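Local coordinates for protein endo-1,4-beta-mannanase (Eisenia fetida, PDB 5Y6T) that probably hydrolyses internal beta-1,4-mannosidic linkages of mannan polysaccharides, as an endo-acting mannanase of glycoside hydrolase family 5, at residues N334-S337 / F338-A342; V282-Q286 / Y287-K291; T140-Q144 / A145-M149. One frame throughout, in Å; residues are numbered along the deposited sequence. Where two conformers were deposited one is given.

Contact 1 of 3, residues N334-S337 / F338-A342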
ATOM      1  N   ASN A 334      14.015   1.405  11.459  1.00 32.79           N
ATOM      2  CA  ASN A 334      12.658   1.383  11.928  1.00 29.91           C
ATOM      3  C   ASN A 334      11.902   0.065  11.688  1.00 26.02           C
ATOM      4  O   ASN A 334      10.702   0.030  11.852  1.00 25.19           O
ATOM      5  CB  ASN A 334      11.913   2.557  11.427  1.00 35.50           C
ATOM      6  CG  ASN A 334      12.282   3.843  12.167  1.00 38.98           C
ATOM      7  OD1 ASN A 334      12.975   3.847  13.234  1.00 39.58           O
ATOM      8  ND2 ASN A 334      11.749   4.921  11.672  1.00 40.55           N
ATOM      9  N   ALA A 335      12.605  -1.017  11.392  1.00 24.31           N
ATOM     10  CA  ALA A 335      11.984  -2.289  11.333  1.00 24.31           C
ATOM     11  C   ALA A 335      12.104  -2.999  12.681  1.00 28.28           C
ATOM     12  O   ALA A 335      13.210  -3.094  13.268  1.00 28.64           O
ATOM     13  CB  ALA A 335      12.593  -3.116  10.218  1.00 22.58           C
ATOM     14  N   ASP A 336      10.984  -3.516  13.159  1.00 23.89           N
ATOM     15  CA  ASP A 336      10.984  -4.479  14.237  1.00 23.88           C
ATOM     16  C   ASP A 336      11.395  -5.860  13.806  1.00 23.24           C
ATOM     17  O   ASP A 336      11.326  -6.224  12.619  1.00 21.74           O
ATOM     18  CB  ASP A 336       9.552  -4.540  14.811  1.00 24.32           C
ATOM     19  CG  ASP A 336       9.159  -3.303  15.544  1.00 24.65           C
ATOM     20  OD1 ASP A 336      10.049  -2.480  15.983  1.00 27.26           O
ATOM     21  OD2 ASP A 336       7.921  -3.123  15.710  1.00 23.67           O
ATOM     22  N   SER A 337      11.770  -6.695  14.748  1.00 23.34           N
ATOM     23  CA  SER A 337      11.887  -8.100  14.471  1.00 23.56           C
ATOM     24  C   SER A 337      10.509  -8.725  14.145  1.00 23.02           C
ATOM     25  O   SER A 337       9.461  -8.207  14.584  1.00 23.67           O
ATOM     26  CB  SER A 337      12.512  -8.840  15.679  1.00 26.19           C
ATOM     27  OG  SER A 337      11.582  -8.889  16.738  1.00 27.95           O
ATOM     28  N   PHE A 338      10.515  -9.841  13.424  1.00 23.17           N
ATOM     29  CA  PHE A 338       9.285 -10.605  13.180  1.00 21.35           C
ATOM     30  C   PHE A 338       8.634 -10.941  14.546  1.00 24.21           C
ATOM     31  O   PHE A 338       7.410 -10.823  14.740  1.00 24.68           O
ATOM     32  CB  PHE A 338       9.566 -11.867  12.391  1.00 25.51           C
ATOM     33  CG  PHE A 338       8.343 -12.557  11.969  1.00 22.65           C
ATOM     34  CD1 PHE A 338       7.679 -13.427  12.848  1.00 24.94           C
ATOM     35  CD2 PHE A 338       7.813 -12.350  10.715  1.00 22.75           C
ATOM     36  CE1 PHE A 338       6.488 -14.080  12.436  1.00 27.37           C
ATOM     37  CE2 PHE A 338       6.654 -13.002  10.319  1.00 23.99           C
ATOM     38  CZ  PHE A 338       5.982 -13.840  11.190  1.00 26.55           C
ATOM     39  N   ALA A 339       9.469 -11.399  15.504  1.00 24.96           N
ATOM     40  CA  ALA A 339       8.946 -11.840  16.822  1.00 27.13           C
ATOM     41  C   ALA A 339       8.188 -10.715  17.545  1.00 24.36           C
ATOM     42  O   ALA A 339       7.150 -10.925  18.153  1.00 24.41           O
ATOM     43  CB  ALA A 339      10.077 -12.346  17.716  1.00 27.50           C
ATOM     44  N   THR A 340       8.718  -9.512  17.444  1.00 22.91           N
ATOM     45  CA  THR A 340       8.038  -8.386  18.054  1.00 23.87           C
ATOM     46  C   THR A 340       6.687  -8.146  17.361  1.00 21.26           C
ATOM     47  O   THR A 340       5.638  -7.986  18.010  1.00 23.43           O
ATOM     48  CB  THR A 340       8.951  -7.127  18.044  1.00 27.50           C
ATOM     49  OG1 THR A 340      10.025  -7.331  18.962  1.00 27.23           O
ATOM     50  CG2 THR A 340       8.208  -5.832  18.427  1.00 27.98           C
ATOM     51  N   GLN A 341       6.710  -8.075  16.048  1.00 22.28           N
ATOM     52  CA  GLN A 341       5.471  -7.849  15.289  1.00 21.62           C
ATOM     53  C   GLN A 341       4.442  -8.944  15.567  1.00 21.49           C
ATOM     54  O   GLN A 341       3.228  -8.647  15.674  1.00 19.96           O
ATOM     55  CB  GLN A 341       5.763  -7.744  13.805  1.00 20.49           C
ATOM     56  CG  GLN A 341       6.586  -6.494  13.506  1.00 22.00           C
ATOM     57  CD  GLN A 341       7.227  -6.494  12.130  1.00 24.43           C
ATOM     58  OE1 GLN A 341       6.580  -6.155  11.169  1.00 20.47           O
ATOM     59  NE2 GLN A 341       8.428  -6.984  12.040  1.00 24.46           N
ATOM     60  N   ALA A 342       4.897 -10.188  15.645  1.00 22.09           N
ATOM     61  CA  ALA A 342       4.014 -11.302  15.989  1.00 23.11           C
ATOM     62  C   ALA A 342       3.238 -10.980  17.273  1.00 21.26           C
ATOM     63  O   ALA A 342       2.133 -11.399  17.383  1.00 22.62           O
ATOM     64  CB  ALA A 342       4.781 -12.600  16.158  1.00 25.56           C
TER
HETATM   65  O   HOH W   1      12.043  -5.874  17.576  1.00 29.46           O

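Contact 2 of 3, residues V282-Q286 / Y287-K291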
ATOM      1  N   VAL A 282      -4.579   9.709  17.441  1.00 21.64           N
ATOM      2  CA  VAL A 282      -5.920  10.248  17.273  1.00 21.34           C
ATOM      3  C   VAL A 282      -6.802   9.156  16.713  1.00 21.77           C
ATOM      4  O   VAL A 282      -6.312   8.259  15.984  1.00 21.07           O
ATOM      5  CB  VAL A 282      -5.958  11.478  16.370  1.00 22.13           C
ATOM      6  CG1 VAL A 282      -5.016  12.574  16.881  1.00 24.98           C
ATOM      7  CG2 VAL A 282      -5.654  11.128  14.930  1.00 23.39           C
ATOM      8  N   PRO A 283      -8.086   9.190  17.035  1.00 22.00           N
ATOM      9  CA  PRO A 283      -9.050   8.276  16.409  1.00 20.11           C
ATOM     10  C   PRO A 283      -9.315   8.638  14.966  1.00 19.85           C
ATOM     11  O   PRO A 283      -9.239   9.803  14.587  1.00 19.55           O
ATOM     12  CB  PRO A 283     -10.277   8.399  17.270  1.00 23.64           C
ATOM     13  CG  PRO A 283     -10.184   9.757  17.862  1.00 28.46           C
ATOM     14  CD  PRO A 283      -8.740  10.132  17.972  1.00 26.43           C
ATOM     15  N   ASN A 284      -9.517   7.632  14.133  1.00 18.71           N
ATOM     16  CA  ASN A 284      -9.641   7.812  12.683  1.00 18.68           C
ATOM     17  C   ASN A 284     -10.808   8.817  12.356  1.00 19.34           C
ATOM     18  O   ASN A 284     -10.767   9.528  11.370  1.00 20.35           O
ATOM     19  CB  ASN A 284      -9.898   6.501  12.018  1.00 20.18           C
ATOM     20  CG  ASN A 284     -10.007   6.642  10.535  1.00 19.96           C
ATOM     21  OD1 ASN A 284      -9.188   7.301   9.916  1.00 19.84           O
ATOM     22  ND2 ASN A 284     -11.038   6.131   9.984  1.00 20.33           N
ATOM     23  N   SER A 285     -11.865   8.822  13.173  1.00 20.50           N
ATOM     24  CA  SER A 285     -12.960   9.774  12.907  0.70 20.96           C
ATOM     25  C   SER A 285     -12.536  11.233  12.852  1.00 20.83           C
ATOM     26  O   SER A 285     -13.126  12.020  12.084  1.00 19.82           O
ATOM     27  CB  SER A 285     -14.092   9.593  13.903  0.70 23.63           C
ATOM     28  OG  SER A 285     -14.860   8.456  13.569  0.70 28.09           O
ATOM     29  N   GLN A 286     -11.509  11.616  13.611  1.00 20.56           N
ATOM     30  CA  GLN A 286     -11.029  13.008  13.565  1.00 20.23           C
ATOM     31  C   GLN A 286     -10.473  13.414  12.235  1.00 21.84           C
ATOM     32  O   GLN A 286     -10.427  14.602  11.963  1.00 21.90           O
ATOM     33  CB  GLN A 286     -10.061  13.276  14.697  1.00 20.95           C
ATOM     34  CG  GLN A 286     -10.804  13.296  16.032  1.00 20.75           C
ATOM     35  CD  GLN A 286      -9.946  13.550  17.216  1.00 23.54           C
ATOM     36  OE1 GLN A 286      -8.741  13.765  17.088  1.00 21.33           O
ATOM     37  NE2 GLN A 286     -10.561  13.527  18.382  1.00 24.54           N
ATOM     38  N   TYR A 287     -10.071  12.459  11.392  1.00 19.22           N
ATOM     39  CA  TYR A 287      -9.637  12.790  10.069  1.00 17.07           C
ATOM     40  C   TYR A 287     -10.770  13.157   9.108  1.00 18.11           C
ATOM     41  O   TYR A 287     -10.509  13.696   7.991  1.00 20.51           O
ATOM     42  CB  TYR A 287      -8.791  11.674   9.442  1.00 17.83           C
ATOM     43  CG  TYR A 287      -7.513  11.364  10.152  1.00 18.48           C
ATOM     44  CD1 TYR A 287      -6.610  12.381  10.412  1.00 18.92           C
ATOM     45  CD2 TYR A 287      -7.193  10.086  10.513  1.00 20.40           C
ATOM     46  CE1 TYR A 287      -5.398  12.109  11.070  1.00 20.62           C
ATOM     47  CE2 TYR A 287      -5.989   9.784  11.122  1.00 19.23           C
ATOM     48  CZ  TYR A 287      -5.102  10.790  11.392  1.00 20.38           C
ATOM     49  OH  TYR A 287      -3.897  10.458  12.035  1.00 19.99           O
ATOM     50  N   ASN A 288     -12.002  12.839   9.494  1.00 18.30           N
ATOM     51  CA  ASN A 288     -13.225  13.111   8.720  1.00 19.51           C
ATOM     52  C   ASN A 288     -13.106  12.694   7.217  1.00 20.12           C
ATOM     53  O   ASN A 288     -13.228  13.524   6.270  1.00 20.79           O
ATOM     54  CB  ASN A 288     -13.623  14.588   8.799  1.00 20.43           C
ATOM     55  CG  ASN A 288     -15.046  14.759   8.338  1.00 18.97           C
ATOM     56  OD1 ASN A 288     -15.825  13.811   8.401  1.00 20.71           O
ATOM     57  ND2 ASN A 288     -15.330  15.893   7.737  1.00 20.84           N
ATOM     58  N   LEU A 289     -12.715  11.438   7.029  1.00 19.80           N
ATOM     59  CA  LEU A 289     -12.493  10.863   5.700  1.00 19.13           C
ATOM     60  C   LEU A 289     -13.742  10.261   5.127  1.00 17.64           C
ATOM     61  O   LEU A 289     -14.598   9.767   5.874  1.00 20.62           O
ATOM     62  CB  LEU A 289     -11.366   9.783   5.777  1.00 17.76           C
ATOM     63  CG  LEU A 289     -10.039  10.308   6.299  1.00 19.50           C
ATOM     64  CD1 LEU A 289      -9.059   9.184   6.632  1.00 20.89           C
ATOM     65  CD2 LEU A 289      -9.403  11.316   5.388  1.00 19.99           C
ATOM     66  N   ASP A 290     -13.782  10.250   3.806  1.00 19.44           N
ATOM     67  CA  ASP A 290     -14.812   9.597   2.988  1.00 20.18           C
ATOM     68  C   ASP A 290     -14.550   8.171   2.540  1.00 19.91           C
ATOM     69  O   ASP A 290     -15.253   7.632   1.655  1.00 20.98           O
ATOM     70  CB  ASP A 290     -15.211  10.493   1.780  1.00 19.41           C
ATOM     71  CG  ASP A 290     -14.053  10.742   0.808  1.00 23.12           C
ATOM     72  OD1 ASP A 290     -12.920  10.341   1.108  1.00 20.68           O
ATOM     73  OD2 ASP A 290     -14.207  11.575  -0.150  1.00 24.63           O
ATOM     74  N   LYS A 291     -13.554   7.521   3.177  1.00 19.75           N
ATOM     75  CA  LYS A 291     -13.180   6.116   2.941  1.00 19.91           C
ATOM     76  C   LYS A 291     -12.620   5.644   4.267  1.00 19.15           C
ATOM     77  O   LYS A 291     -12.134   6.457   5.076  1.00 18.71           O
ATOM     78  CB  LYS A 291     -12.058   6.003   1.890  1.00 19.92           C
ATOM     79  CG  LYS A 291     -12.407   6.719   0.578  1.00 18.13           C
ATOM     80  CD  LYS A 291     -11.241   6.599  -0.415  1.00 19.96           C
ATOM     81  CE  LYS A 291     -11.357   7.509  -1.631  1.00 18.31           C
ATOM     82  NZ  LYS A 291     -12.550   7.237  -2.433  1.00 19.78           N
TER
HETATM   83  O   HOH W   2     -12.728   6.872   7.717  1.00 24.87           O

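Contact 3 of 3, residues T140-Q144 / A145-M149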
ATOM      1  N   THR A 140       2.150   2.444 -22.177  1.00 20.55           N
ATOM      2  CA  THR A 140       2.735   1.157 -22.467  1.00 21.51           C
ATOM      3  C   THR A 140       2.907   0.283 -21.219  1.00 19.71           C
ATOM      4  O   THR A 140       2.651  -0.922 -21.213  1.00 20.84           O
ATOM      5  CB  THR A 140       4.035   1.289 -23.310  1.00 20.25           C
ATOM      6  OG1 THR A 140       5.122   1.859 -22.524  1.00 20.25           O
ATOM      7  CG2 THR A 140       3.714   1.994 -24.621  1.00 24.15           C
ATOM      8  N   TYR A 141       3.328   0.887 -20.117  1.00 20.97           N
ATOM      9  CA  TYR A 141       3.247   0.205 -18.806  1.00 18.87           C
ATOM     10  C   TYR A 141       1.869  -0.341 -18.547  1.00 20.45           C
ATOM     11  O   TYR A 141       1.665  -1.540 -18.201  1.00 20.00           O
ATOM     12  CB  TYR A 141       3.747   1.082 -17.611  1.00 19.50           C
ATOM     13  CG  TYR A 141       3.631   0.295 -16.322  1.00 20.35           C
ATOM     14  CD1 TYR A 141       4.463  -0.773 -16.073  1.00 19.87           C
ATOM     15  CD2 TYR A 141       2.644   0.596 -15.356  1.00 19.62           C
ATOM     16  CE1 TYR A 141       4.264  -1.564 -14.955  1.00 21.54           C
ATOM     17  CE2 TYR A 141       2.458  -0.166 -14.265  1.00 20.52           C
ATOM     18  CZ  TYR A 141       3.293  -1.234 -14.032  1.00 19.81           C
ATOM     19  OH  TYR A 141       3.102  -2.068 -12.939  1.00 20.81           O
ATOM     20  N   ILE A 142       0.873   0.531 -18.697  1.00 19.74           N
ATOM     21  CA  ILE A 142      -0.491   0.126 -18.427  1.00 20.61           C
ATOM     22  C   ILE A 142      -0.964  -1.035 -19.313  1.00 19.87           C
ATOM     23  O   ILE A 142      -1.534  -2.009 -18.841  1.00 20.21           O
ATOM     24  CB  ILE A 142      -1.440   1.359 -18.571  1.00 20.19           C
ATOM     25  CG1 ILE A 142      -1.233   2.282 -17.355  1.00 22.81           C
ATOM     26  CG2 ILE A 142      -2.864   0.978 -18.618  1.00 21.42           C
ATOM     27  CD1 ILE A 142      -1.865   3.661 -17.437  1.00 23.41           C
ATOM     28  N   ASP A 143      -0.661  -0.948 -20.580  1.00 21.84           N
ATOM     29  CA  ASP A 143      -1.273  -1.849 -21.578  1.00 22.15           C
ATOM     30  C   ASP A 143      -0.502  -3.133 -21.668  1.00 24.47           C
ATOM     31  O   ASP A 143      -1.121  -4.192 -21.851  1.00 22.70           O
ATOM     32  CB  ASP A 143      -1.211  -1.209 -22.954  1.00 22.91           C
ATOM     33  CG  ASP A 143      -2.236  -0.102 -23.161  1.00 24.88           C
ATOM     34  OD1 ASP A 143      -3.211   0.055 -22.375  1.00 24.51           O
ATOM     35  OD2 ASP A 143      -1.963   0.635 -24.118  1.00 28.35           O
ATOM     36  N   GLN A 144       0.839  -3.076 -21.525  1.00 22.19           N
ATOM     37  CA  GLN A 144       1.717  -4.226 -21.756  0.70 23.63           C
ATOM     38  C   GLN A 144       2.065  -4.993 -20.491  1.00 21.61           C
ATOM     39  O   GLN A 144       2.443  -6.150 -20.522  1.00 22.62           O
ATOM     40  CB  GLN A 144       3.036  -3.852 -22.444  0.70 25.63           C
ATOM     41  CG  GLN A 144       2.977  -3.230 -23.844  0.70 31.42           C
ATOM     42  CD  GLN A 144       1.791  -3.608 -24.667  0.70 32.47           C
ATOM     43  OE1 GLN A 144       0.850  -2.860 -24.774  0.70 36.46           O
ATOM     44  NE2 GLN A 144       1.857  -4.753 -25.301  0.70 37.37           N
ATOM     45  N   ALA A 145       1.948  -4.339 -19.350  1.00 20.51           N
ATOM     46  CA  ALA A 145       2.320  -4.968 -18.092  1.00 21.86           C
ATOM     47  C   ALA A 145       1.115  -5.032 -17.122  1.00 21.04           C
ATOM     48  O   ALA A 145       0.666  -6.144 -16.759  1.00 22.30           O
ATOM     49  CB  ALA A 145       3.558  -4.277 -17.488  1.00 21.34           C
ATOM     50  N   LEU A 146       0.579  -3.868 -16.738  1.00 21.04           N
ATOM     51  CA  LEU A 146      -0.369  -3.775 -15.638  1.00 20.90           C
ATOM     52  C   LEU A 146      -1.712  -4.442 -15.953  1.00 20.79           C
ATOM     53  O   LEU A 146      -2.166  -5.286 -15.214  1.00 19.39           O
ATOM     54  CB  LEU A 146      -0.562  -2.324 -15.245  1.00 21.83           C
ATOM     55  CG  LEU A 146      -1.359  -2.001 -13.985  1.00 19.82           C
ATOM     56  CD1 LEU A 146      -0.822  -2.667 -12.709  1.00 21.77           C
ATOM     57  CD2 LEU A 146      -1.582  -0.507 -13.819  1.00 22.53           C
ATOM     58  N   VAL A 147      -2.340  -4.023 -17.055  1.00 19.42           N
ATOM     59  CA  VAL A 147      -3.666  -4.545 -17.370  1.00 20.00           C
ATOM     60  C   VAL A 147      -3.649  -6.041 -17.541  1.00 18.96           C
ATOM     61  O   VAL A 147      -4.472  -6.720 -16.917  1.00 20.29           O
ATOM     62  CB  VAL A 147      -4.316  -3.799 -18.563  1.00 21.60           C
ATOM     63  CG1 VAL A 147      -5.499  -4.606 -19.163  1.00 23.04           C
ATOM     64  CG2 VAL A 147      -4.748  -2.358 -18.153  1.00 20.71           C
ATOM     65  N   PRO A 148      -2.730  -6.592 -18.318  1.00 21.27           N
ATOM     66  CA  PRO A 148      -2.723  -8.058 -18.438  1.00 21.83           C
ATOM     67  C   PRO A 148      -2.523  -8.827 -17.118  1.00 22.99           C
ATOM     68  O   PRO A 148      -3.231  -9.820 -16.872  1.00 21.63           O
ATOM     69  CB  PRO A 148      -1.550  -8.324 -19.369  1.00 26.34           C
ATOM     70  CG  PRO A 148      -1.526  -7.077 -20.233  1.00 24.66           C
ATOM     71  CD  PRO A 148      -1.738  -5.967 -19.228  1.00 23.43           C
ATOM     72  N   MET A 149      -1.606  -8.320 -16.279  1.00 21.88           N
ATOM     73  CA  MET A 149      -1.389  -8.884 -14.960  1.00 21.93           C
ATOM     74  C   MET A 149      -2.636  -8.818 -14.060  1.00 19.22           C
ATOM     75  O   MET A 149      -3.042  -9.789 -13.434  1.00 21.00           O
ATOM     76  CB  MET A 149      -0.165  -8.235 -14.307  1.00 21.18           C
ATOM     77  CG  MET A 149       0.059  -8.686 -12.909  1.00 22.37           C
ATOM     78  SD  MET A 149       1.642  -8.094 -12.310  1.00 23.53           S
ATOM     79  CE  MET A 149       1.440  -6.359 -12.526  1.00 25.38           C
TER

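Contact 1 of 3, residues N334-S337 / F338-A342
The side chain of Gln341 folds back along the first turn of its helix and lays its CG against CB of Asp336, 3.8 Å away. Its amide then reaches the backbone of Ser337, where NE2 bonds to Ser337 O at 3.0 Å. That same carbonyl oxygen takes the main-chain N of Gln341 at 3.1 Å in a nearly straight bond (175°), so one residue grips one oxygen twice. The two donors arrive differently: the main-chain N lies 18° from the carbonyl plane, whereas NE2 stands well above it, with the oxygen close to the plane of the Gln341 amide.

Ser337 is the N-cap. With chi1 at 71°, its OG lies between its own backbone N and carbonyl carbon and turns to accept from Thr340 N at 3.0 Å. Serine suits the place because its short hydroxyl can meet an amide that no preceding helical turn could satisfy. A water accepts from Ser337 N and also bonds Thr340 OG1 at 2.8 Å, while the methyl CG2 of Thr340 packs near Asp336 OD2.

The Asp336 carboxylate accepts from the backbone N atoms of Gln300 and Ser301, and Gln341 OE1 is bonded to Ser325 OG and NE2 also to Gln327 O. At the start of helix 338-348, Asp336 and Thr340 touch Ile308 of helix 308-317, and Phe338 and Gln341 touch Met27 of strand 20-28.

Contact 2 of 3, residues V282-Q286 / Y287-K291
Ser285 O accepts from Asn288 N at 2.9 Å, and one residue earlier Asn284 O accepts from Tyr287 N at 3.0 Å. Each bond spans three residues, as in successive tight turns. Asn288 follows with positive phi and psi, a left-handed conformation that asparagine tolerates comparatively well, and the chain leaves the turn there.

Around this backbone the Tyr287 ring is held at two places. Asn284 OD1 meets its edge in plane, 3.5 Å from CD2, with the amide turned 62° from the ring. Farther out, Val282 CG2 packs obliquely against the phenol end, 3.6 Å from CZ. Having CG anti to the backbone N (chi1 -179°) carries the Asn284 amide forward, toward Leu289 and Lys291, where ND2 donates to a water that in turn donates to Lys291 O at 2.7 Å.

Asn284 OD1 also accepts from Asn293 ND2, and Tyr287 OH is bonded to Ser277 O. The buried phenol can thus pack its carbons on a valine methyl while its hydroxyl stays satisfied, and the Asn284 amide, gripped at OD1 by Asn293 and at ND2 through the water to Lys291 O, is likely to be fixed in its rotation.

Contact 3 of 3, residues T140-Q144 / A145-M149
With CG of Tyr141 opposite its backbone N (chi1 -180°) and chi2 at 70°, the phenol ring swings along the helix toward the next turn, while Leu146, its CG also anti to N, brings CB against CE2 and its CD1 to 4.0 Å from Tyr141 OH. The ring spans both neighbours: CE1 meets Ala145 CB at 3.8 Å, and CE2 meets Leu146 CB at the same distance. Both approaches are oblique. Alanine fits because its methyl group fills the short space beside the ring, and leucine because its longer branch runs on toward the phenol end.

The backbone beneath is irregular. Tyr141 O accepts from two amides, Ala145 N from above the carbonyl plane and Leu146 N at 3.0 Å almost along the C=O axis. The second bond spans five residues and marks a wider pi-type turn within helix 135-152, which packs against helix 201-218 and strand 112-119 on the outside of the TIM barrel expected of this glycoside hydrolase family. Val147 N continues the wide spacing with a 2.8 Å bond to Ile142 O. Pro148 has no N-H to give, and its CD sits 3.2 Å from Asp143 O; the helix is kinked here, and the axes of 140-144 and 145-149 diverge by 25°. One pair of methyls also meets: Ile142 CG2 touches Val147 CG2 at 3.9 Å, the side chains crossing at a slant.

Replacing Tyr141 by an alanine would probably open a gap beside Ala145 and Leu146 and leave His71 NE2 without its hydroxyl partner. The Tyr141 ring also meets the rings of Trp118 and His71 and touches Leu117 of strand 112-119, whereas Leu146 packs on Gln211 and Ile215 of helix 201-218.

In the fold
From the N terminus the chain reaches contact 3 first, inside helix 135-152, where the link is between successive turns and helix 201-218 and strand 112-119 are the neighbours. Contact 2 comes next, a turn within the long loop that joins strand 262-266 to strand 293-297. Contact 1 follows at the start of helix 338-348, where the loop after strand 322-325 ends. Each closes only a few residues of chain; the three run in series, with no nesting or crossing. Contact 3 lies across the chain's centre from both others, while contacts 1 and 2 have centres about 27 Å apart. They tie an outer helix, a strand-to-strand loop and a helix start, each within itself.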